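Local coordinates for protein adenylyltransferase VopS (Vibrio parahaemolyticus, PDB 3LET) that transfers AMP from ATP to a threonine of host Rho-family GTPases, blocking their effector binding and actin assembly in infected cells, at residues 83-88 with 129-134. Sequence-based numbering, arbitrary orientation.
Sequences KALIGD and MHLKAA
In the helical N-terminal region of VopS, the last turn of helix 77-86 packs on the long helix 113-139 through a small aliphatic seam made by Leu85 and Ile86 against Leu131 and Lys132. No hydrogen bond crosses it. The branch methyl CG2 of Ile86 meets CD1 of Leu131 at 4.0 Å, the two side chains crossing at about a right angle. Ile86 reaches this position with CG1 set between its backbone N and carbonyl carbon (chi1 65°), which turns CG2 anti to the carbonyl carbon and into the contact. Leu85 meets the lysine with both methyls: CG of Lys132 is 4.2 Å from CD1 and 4.3 Å from CD2, while CD1 also lies 4.3 Å from CB of Leu131. The lysine gives its aliphatic stem and, being partly exposed, marks the edge of an otherwise buried contact. Just past Ile86 the chain breaks helical geometry at Gly87 (phi 84°), the N-cap of helix 88-102, whose N still donates a hydrogen bond to Lys83 O (2.9 Å). A salt bridge links these consecutive helices: Lys83 NZ meets Asp88 OD1 (3.0 Å) on the syn side but 27° out of the carboxylate plane. Met244 of helix 238-255 touches Leu85, Ile86 and Leu131 together, so the seam joins three helices; Leu85 also leans on Val128 and Gln135, and Pro236 touches Leu131.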
loop_
_atom_site.group_PDB
_atom_site.type_symbol
_atom_site.label_atom_id
_atom_site.label_comp_id
_atom_site.label_asym_id
_atom_site.label_seq_id
_atom_site.Cartn_x
_atom_site.Cartn_y
_atom_site.Cartn_z
ATOM N N LYS A 83 6.307 -7.877 -7.492
ATOM C CA LYS A 83 7.467 -7.010 -7.612
ATOM C C LYS A 83 7.232 -5.986 -8.729
ATOM O O LYS A 83 7.536 -4.798 -8.576
ATOM C CB LYS A 83 8.706 -7.846 -7.921
ATOM C CG LYS A 83 9.891 -6.994 -8.399
ATOM C CD LYS A 83 11.192 -7.809 -8.397
ATOM C CE LYS A 83 12.159 -7.308 -9.441
ATOM N NZ LYS A 83 12.427 -5.852 -9.309
ATOM N N ALA A 84 6.700 -6.450 -9.853
ATOM C CA ALA A 84 6.472 -5.562 -11.002
ATOM C C ALA A 84 5.476 -4.454 -10.625
ATOM O O ALA A 84 5.554 -3.334 -11.136
ATOM C CB ALA A 84 5.957 -6.372 -12.208
ATOM N N LEU A 85 4.552 -4.764 -9.719
ATOM C CA LEU A 85 3.502 -3.817 -9.352
ATOM C C LEU A 85 3.901 -2.828 -8.260
ATOM O O LEU A 85 3.593 -1.634 -8.366
ATOM C CB LEU A 85 2.247 -4.564 -8.889
ATOM C CG LEU A 85 1.431 -5.247 -9.998
ATOM C CD1 LEU A 85 0.556 -6.305 -9.398
ATOM C CD2 LEU A 85 0.557 -4.213 -10.724
ATOM N N ILE A 86 4.546 -3.317 -7.193
ATOM C CA ILE A 86 4.732 -2.477 -6.000
ATOM C C ILE A 86 6.206 -2.328 -5.592
ATOM O O ILE A 86 6.507 -1.610 -4.637
ATOM C CB ILE A 86 3.884 -2.988 -4.797
ATOM C CG1 ILE A 86 4.375 -4.366 -4.346
ATOM C CG2 ILE A 86 2.397 -3.050 -5.184
ATOM C CD1 ILE A 86 3.585 -4.934 -3.171
ATOM N N GLY A 87 7.093 -2.991 -6.330
ATOM C CA GLY A 87 8.532 -2.870 -6.140
ATOM C C GLY A 87 9.128 -3.764 -5.064
ATOM O O GLY A 87 8.414 -4.352 -4.260
ATOM N N ASP A 88 10.457 -3.828 -5.036
ATOM C CA ASP A 88 11.189 -4.764 -4.160
ATOM C C ASP A 88 10.942 -4.636 -2.673
ATOM O O ASP A 88 10.738 -5.646 -1.979
ATOM C CB ASP A 88 12.687 -4.607 -4.400
ATOM C CG ASP A 88 13.102 -5.111 -5.757
ATOM O OD1 ASP A 88 12.390 -5.984 -6.299
ATOM O OD2 ASP A 88 14.136 -4.640 -6.277
ATOM N N MET A 129 -4.350 -10.112 -8.387
ATOM C CA MET A 129 -5.626 -9.869 -9.045
ATOM C C MET A 129 -6.279 -8.575 -8.550
ATOM O O MET A 129 -6.869 -7.806 -9.324
ATOM C CB MET A 129 -6.586 -11.026 -8.752
ATOM C CG MET A 129 -6.390 -12.231 -9.618
ATOM S SD MET A 129 -7.710 -13.435 -9.337
ATOM C CE MET A 129 -9.146 -12.362 -9.551
ATOM N N HIS A 130 -6.226 -8.368 -7.246
ATOM C CA HIS A 130 -6.970 -7.255 -6.627
ATOM C C HIS A 130 -6.303 -5.932 -6.899
ATOM O O HIS A 130 -6.978 -4.925 -7.119
ATOM C CB HIS A 130 -7.115 -7.503 -5.126
ATOM C CG HIS A 130 -7.927 -8.724 -4.811
ATOM N ND1 HIS A 130 -7.816 -9.419 -3.628
ATOM C CD2 HIS A 130 -8.842 -9.390 -5.560
ATOM C CE1 HIS A 130 -8.651 -10.450 -3.648
ATOM N NE2 HIS A 130 -9.280 -10.456 -4.808
ATOM N N LEU A 131 -4.976 -5.923 -6.889
ATOM C CA LEU A 131 -4.255 -4.688 -7.199
ATOM C C LEU A 131 -4.517 -4.350 -8.655
ATOM O O LEU A 131 -4.678 -3.187 -9.025
ATOM C CB LEU A 131 -2.757 -4.870 -6.999
ATOM C CG LEU A 131 -2.417 -5.254 -5.551
ATOM C CD1 LEU A 131 -0.912 -5.378 -5.365
ATOM C CD2 LEU A 131 -2.972 -4.246 -4.564
ATOM N N LYS A 132 -4.516 -5.363 -9.512
ATOM C CA LYS A 132 -4.674 -5.087 -10.937
ATOM C C LYS A 132 -6.080 -4.626 -11.246
ATOM O O LYS A 132 -6.284 -3.889 -12.197
ATOM C CB LYS A 132 -4.354 -6.328 -11.783
ATOM C CG LYS A 132 -2.843 -6.544 -11.861
ATOM C CD LYS A 132 -2.495 -7.561 -12.925
ATOM C CE LYS A 132 -1.039 -7.482 -13.300
ATOM N NZ LYS A 132 -0.706 -8.468 -14.367
ATOM N N ALA A 133 -7.058 -5.094 -10.477
ATOM C CA ALA A 133 -8.441 -4.681 -10.726
ATOM C C ALA A 133 -8.549 -3.183 -10.418
ATOM O O ALA A 133 -9.185 -2.435 -11.165
ATOM C CB ALA A 133 -9.416 -5.486 -9.877
ATOM N N ALA A 134 -7.911 -2.735 -9.333
ATOM C CA ALA A 134 -7.974 -1.303 -8.989
ATOM C C ALA A 134 -7.210 -0.523 -10.044
ATOM O O ALA A 134 -7.637 0.547 -10.474
ATOM C CB ALA A 134 -7.388 -1.036 -7.599
#